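Local coordinates for protein flavoredoxin (Methanosarcina acetivorans, PDB 3BNK) that binds flavin mononucleotide and probably passes electrons through that flavin, at residues M16-L21 with M32-V37; I154-P159 with W170-D174. All coordinates share one frame; numbering follows the deposited sequence.

Interaction 1 (M16-L21 with M32-V37). With FMN (flavin mononucleotide), chain D.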
# COMPACT_ATOMS: atom_id res chain seq x y z
N MET B 16 -3.50 -4.70 -3.55
CA MET B 16 -3.84 -3.71 -2.56
C MET B 16 -4.28 -4.38 -1.26
O MET B 16 -4.76 -5.52 -1.28
CB MET B 16 -4.98 -2.82 -3.06
CG MET B 16 -4.58 -1.86 -4.17
SD MET B 16 -6.01 -1.09 -4.94
CE MET B 16 -6.41 -2.34 -6.18
N PRO B 17 -4.15 -3.66 -0.13
CA PRO B 17 -4.75 -4.12 1.11
C PRO B 17 -6.27 -3.85 1.09
O PRO B 17 -6.76 -3.16 0.20
CB PRO B 17 -4.08 -3.23 2.16
CG PRO B 17 -3.83 -1.94 1.41
CD PRO B 17 -3.47 -2.36 0.03
N VAL B 18 -7.00 -4.40 2.04
CA VAL B 18 -8.44 -4.14 2.14
C VAL B 18 -8.75 -3.60 3.52
O VAL B 18 -8.59 -4.30 4.54
CB VAL B 18 -9.32 -5.38 1.82
CG1 VAL B 18 -10.79 -5.09 2.08
CG2 VAL B 18 -9.11 -5.82 0.39
N THR B 19 -9.18 -2.35 3.54
CA THR B 19 -9.40 -1.65 4.77
C THR B 19 -10.75 -0.95 4.73
O THR B 19 -11.32 -0.74 3.67
CB THR B 19 -8.22 -0.66 5.11
OG1 THR B 19 -8.26 -0.35 6.49
CG2 THR B 19 -8.34 0.62 4.40
N LEU B 20 -11.25 -0.60 5.91
CA LEU B 20 -12.41 0.24 6.01
C LEU B 20 -11.98 1.59 6.59
O LEU B 20 -11.34 1.67 7.64
CB LEU B 20 -13.48 -0.45 6.86
CG LEU B 20 -14.70 -1.14 6.23
CD1 LEU B 20 -14.77 -1.09 4.70
CD2 LEU B 20 -14.91 -2.57 6.78
N LEU B 21 -12.29 2.65 5.86
CA LEU B 21 -11.92 3.99 6.28
C LEU B 21 -13.10 4.63 6.99
O LEU B 21 -14.18 4.77 6.40
CB LEU B 21 -11.49 4.82 5.06
CG LEU B 21 -11.02 6.27 5.23
CD1 LEU B 21 -12.09 7.14 5.81
CD2 LEU B 21 -9.77 6.38 6.10
N MET B 32 -16.08 3.75 4.31
CA MET B 32 -15.92 3.37 2.91
C MET B 32 -14.78 2.36 2.78
O MET B 32 -13.83 2.39 3.56
CB MET B 32 -15.64 4.60 2.03
CG MET B 32 -14.39 5.38 2.40
SD MET B 32 -13.85 6.48 1.08
CE MET B 32 -12.71 5.46 0.16
N ALA B 33 -14.89 1.47 1.79
CA ALA B 33 -13.83 0.51 1.48
C ALA B 33 -12.62 1.23 0.88
O ALA B 33 -12.78 2.14 0.03
CB ALA B 33 -14.35 -0.60 0.57
N LEU B 34 -11.43 0.88 1.35
CA LEU B 34 -10.19 1.60 0.99
C LEU B 34 -9.01 0.67 0.75
O LEU B 34 -8.64 -0.11 1.61
CB LEU B 34 -9.83 2.65 2.06
CG LEU B 34 -8.46 3.35 1.94
CD1 LEU B 34 -8.56 4.56 1.03
CD2 LEU B 34 -7.90 3.78 3.31
N GLY B 35 -8.41 0.77 -0.43
CA GLY B 35 -7.25 -0.03 -0.81
C GLY B 35 -6.02 0.84 -0.96
O GLY B 35 -4.89 0.35 -0.90
N TRP B 36 -6.24 2.15 -1.15
CA TRP B 36 -5.15 3.11 -1.30
C TRP B 36 -4.70 3.62 0.08
O TRP B 36 -5.01 4.76 0.46
CB TRP B 36 -5.55 4.29 -2.20
CG TRP B 36 -5.89 3.92 -3.65
CD1 TRP B 36 -6.13 2.66 -4.15
CD2 TRP B 36 -6.06 4.82 -4.75
NE1 TRP B 36 -6.44 2.73 -5.49
CE2 TRP B 36 -6.41 4.04 -5.89
CE3 TRP B 36 -5.98 6.22 -4.89
CZ2 TRP B 36 -6.64 4.60 -7.15
CZ3 TRP B 36 -6.22 6.78 -6.15
CH2 TRP B 36 -6.55 5.97 -7.26
N VAL B 37 -4.00 2.75 0.82
CA VAL B 37 -3.43 3.08 2.13
C VAL B 37 -1.99 2.65 2.14
O VAL B 37 -1.67 1.54 1.70
CB VAL B 37 -3.96 2.24 3.32
CG1 VAL B 37 -4.14 3.14 4.59
CG2 VAL B 37 -5.15 1.31 2.96
N1 FMN D . -12.37 4.66 -3.28
C2 FMN D . -11.33 5.54 -3.06
O2 FMN D . -11.52 6.73 -3.26
N3 FMN D . -10.10 5.08 -2.62
C4 FMN D . -9.93 3.72 -2.40
O4 FMN D . -8.83 3.32 -2.02
C4A FMN D . -10.98 2.83 -2.62
N5 FMN D . -10.82 1.46 -2.41
C5A FMN D . -11.86 0.58 -2.61
C6 FMN D . -11.66 -0.78 -2.36
C7 FMN D . -12.70 -1.69 -2.56
C7M FMN D . -12.48 -3.13 -2.18
C8 FMN D . -13.95 -1.23 -3.01
C8M FMN D . -15.16 -2.14 -3.00
C9 FMN D . -14.15 0.14 -3.24
C9A FMN D . -13.12 1.05 -3.03
N10 FMN D . -13.30 2.42 -3.26
C10 FMN D . -12.23 3.30 -3.06
C1' FMN D . -14.65 2.97 -3.62
C2' FMN D . -15.37 3.61 -2.43
O2' FMN D . -15.22 2.81 -1.28
C3' FMN D . -16.87 3.74 -2.71
O3' FMN D . -17.15 4.57 -3.82
C4' FMN D . -17.63 4.19 -1.46
O4' FMN D . -19.00 4.02 -1.69
C5' FMN D . -17.37 5.63 -1.04
O5' FMN D . -18.13 5.78 0.15
P FMN D . -18.64 7.22 0.68
O1P FMN D . -19.30 7.95 -0.45
O2P FMN D . -17.43 7.98 1.13
O3P FMN D . -19.57 7.08 1.85

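Interaction 2 (I154-P159 with W170-D174)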
# COMPACT_ATOMS: atom_id res chain seq x y z
N ILE B 154 -0.42 -11.63 11.10
CA ILE B 154 -1.28 -11.60 9.91
C ILE B 154 -2.20 -12.82 9.72
O ILE B 154 -3.32 -12.68 9.21
CB ILE B 154 -0.50 -11.23 8.63
CG1 ILE B 154 -1.47 -10.63 7.59
CG2 ILE B 154 0.28 -12.45 8.08
CD1 ILE B 154 -0.79 -10.08 6.31
N LYS B 155 -1.74 -14.01 10.14
CA LYS B 155 -2.54 -15.23 9.97
C LYS B 155 -3.74 -15.26 10.94
O LYS B 155 -4.82 -15.74 10.58
CB LYS B 155 -1.68 -16.49 10.12
CG LYS B 155 -0.58 -16.66 9.08
CD LYS B 155 -1.07 -17.39 7.83
CE LYS B 155 -1.22 -16.48 6.63
NZ LYS B 155 -1.57 -17.29 5.42
N LYS B 156 -3.54 -14.74 12.15
CA LYS B 156 -4.63 -14.55 13.09
C LYS B 156 -5.64 -13.54 12.55
O LYS B 156 -6.84 -13.74 12.64
CB LYS B 156 -4.09 -14.09 14.44
CG LYS B 156 -3.64 -15.24 15.37
CD LYS B 156 -2.80 -14.69 16.53
CE LYS B 156 -2.66 -15.70 17.68
NZ LYS B 156 -2.14 -15.06 18.95
N MET B 157 -5.12 -12.45 11.97
CA MET B 157 -5.95 -11.37 11.41
C MET B 157 -6.81 -11.83 10.24
O MET B 157 -7.95 -11.39 10.10
CB MET B 157 -5.08 -10.20 10.98
CG MET B 157 -4.36 -9.53 12.15
SD MET B 157 -3.27 -8.19 11.68
CE MET B 157 -4.36 -7.15 10.73
N ASP B 158 -6.24 -12.71 9.41
CA ASP B 158 -6.87 -13.18 8.16
C ASP B 158 -7.46 -12.02 7.33
O ASP B 158 -8.67 -12.01 7.02
CB ASP B 158 -7.91 -14.27 8.44
CG ASP B 158 -8.46 -14.92 7.17
OD1 ASP B 158 -9.70 -15.14 7.11
OD2 ASP B 158 -7.68 -15.20 6.24
N PRO B 159 -6.61 -11.03 6.95
CA PRO B 159 -7.13 -9.88 6.21
C PRO B 159 -7.37 -10.20 4.74
O PRO B 159 -6.86 -11.21 4.21
CB PRO B 159 -6.00 -8.86 6.33
CG PRO B 159 -4.78 -9.68 6.33
CD PRO B 159 -5.15 -10.91 7.16
N TRP B 170 -8.69 -11.60 -2.35
CA TRP B 170 -7.78 -12.71 -2.08
C TRP B 170 -7.50 -12.74 -0.58
O TRP B 170 -7.67 -11.73 0.12
CB TRP B 170 -6.45 -12.57 -2.86
CG TRP B 170 -6.64 -12.18 -4.29
CD1 TRP B 170 -6.78 -10.91 -4.79
CD2 TRP B 170 -6.74 -13.07 -5.41
NE1 TRP B 170 -6.97 -10.96 -6.15
CE2 TRP B 170 -6.94 -12.27 -6.56
CE3 TRP B 170 -6.68 -14.46 -5.56
CZ2 TRP B 170 -7.09 -12.81 -7.84
CZ3 TRP B 170 -6.82 -15.00 -6.84
CH2 TRP B 170 -7.03 -14.17 -7.96
N THR B 171 -7.09 -13.89 -0.08
CA THR B 171 -6.50 -13.97 1.25
C THR B 171 -4.99 -14.13 1.15
O THR B 171 -4.45 -14.32 0.05
CB THR B 171 -7.12 -15.08 2.12
OG1 THR B 171 -7.12 -16.32 1.39
CG2 THR B 171 -8.54 -14.71 2.53
N VAL B 172 -4.31 -14.04 2.29
CA VAL B 172 -2.85 -14.16 2.37
C VAL B 172 -2.48 -15.63 2.22
O VAL B 172 -3.15 -16.49 2.81
CB VAL B 172 -2.31 -13.62 3.72
CG1 VAL B 172 -0.79 -13.83 3.83
CG2 VAL B 172 -2.69 -12.13 3.92
N GLY B 173 -1.44 -15.90 1.44
CA GLY B 173 -1.00 -17.27 1.16
C GLY B 173 0.05 -17.77 2.13
O GLY B 173 0.03 -17.44 3.31
N ASP B 174 0.97 -18.57 1.61
CA ASP B 174 2.02 -19.18 2.41
C ASP B 174 3.18 -18.22 2.73
O ASP B 174 3.48 -17.31 1.95
CB ASP B 174 2.57 -20.39 1.70
CG ASP B 174 1.54 -21.50 1.51
OD1 ASP B 174 0.57 -21.60 2.31
OD2 ASP B 174 1.72 -22.27 0.56
O HOH W 1 -5.91 -13.62 4.86

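Interaction 1 (M16-L21 with M32-V37)
Strand 28-41 lines the FMN pocket through Met32 to Trp36, and strand 16-25, the other arm of a beta hairpin, pairs Thr19 and Leu21 antiparallel with its Leu34 and Met32. The straightest rung is Leu21 N to Met32 O, 2.8 Å, 175° at the hydrogen. Side chains alternate along the ladder: Thr19, Leu21, Met32 and Leu34 share one face, and Leu20 and Ala33 the other. Thr19 CG2 presses on Leu34 CD2 at 3.4 Å, the side chains alongside each other, while Thr19 OG1 bonds to Asn70 O. Met32 turns CG between its backbone N and carbonyl carbon (chi1 60°), then bends at chi3 and lays CE over the face of the flavin, 3.5 Å from FMN C2. With an alanine here, the flavin would probably lose the methyl that covers it there and a gap would open beside Leu21 CB. Past the ladder, Gly35 N and Trp36 N both donate to FMN O4, each at 3.0 Å, and Met16 SD sits at the edge of the Trp36 ring, 3.8 Å from CD1, a Met-aromatic contact. Backbone amides gripping a flavin carbonyl beside a hairpin are consistent with the FMN-binding fold of flavin reductase-like proteins.

Interaction 2 (I154-P159 with W170-D174)
A single water is gripped by three groups where Asp158 and Pro159 face Val172: it donates to Asp158 OD2 and to Pro159 O, each 2.7 Å from the water oxygen, and accepts from Val172 N at 3.1 Å. The water thus links the chain just after helix 154-157 to the edge of strand 170-174, where the backbones are too far apart to bond directly. Asp158, the first residue beyond the helix, has positive phi and carries its carboxylate CG anti to the backbone N (chi1 -173°), which brings OD2 to the water and to within 3.8 Å of Thr171 CG2. Its other oxygen, OD1, is bonded to Ser74 OG, so both ends of the carboxylate have a partner.

Further along the strand, Lys155 bends at chi2 and chi3 to bring its ammonium group over the backbone. NZ donates to Gly173 O at 2.7 Å, tilted 28° from that carbonyl plane, and also to Val172 O at 3.2 Å, which it meets from above the plane and not on a lone pair. The aliphatic end of the same chain, CE, lies against Val172 CG1.

Beside these polar bonds Val172 points into the contact. Its CG2 meets Ile154 CD1 tip to tip at 3.7 Å, and the same methyl lies 4.0 Å from Pro159 CG, whose ring crosses the valine at a slant. Val172 also packs on Trp170 of the second subunit, and Ile154 on Pro15 of that subunit, so this apolar patch continues into the dimer interface. The arrangement is a short helix docked by lysine-to-carbonyl bonds and a water bridge on a strand that belongs to an intersubunit beta sheet.

From the N terminus, interaction 1 comes first: strand 16-25 turns back into strand 28-41, and the contact closes this hairpin near the centre of the chain. The chain then runs through the strands and helices between 41 and 154 before interaction 2 closes a second short loop, in which helix 154-157 leads into strand 160-163 and back along strand 168-178. The two loops follow in series, neither nesting nor crossing. Their centres lie about 15 Å apart and they do not touch, but one sheet joins them, since strand 160-163 pairs with both 16-25 and 168-178. Interaction 1 lies at the flavin, interaction 2 nearer the periphery, and both reach the second subunit.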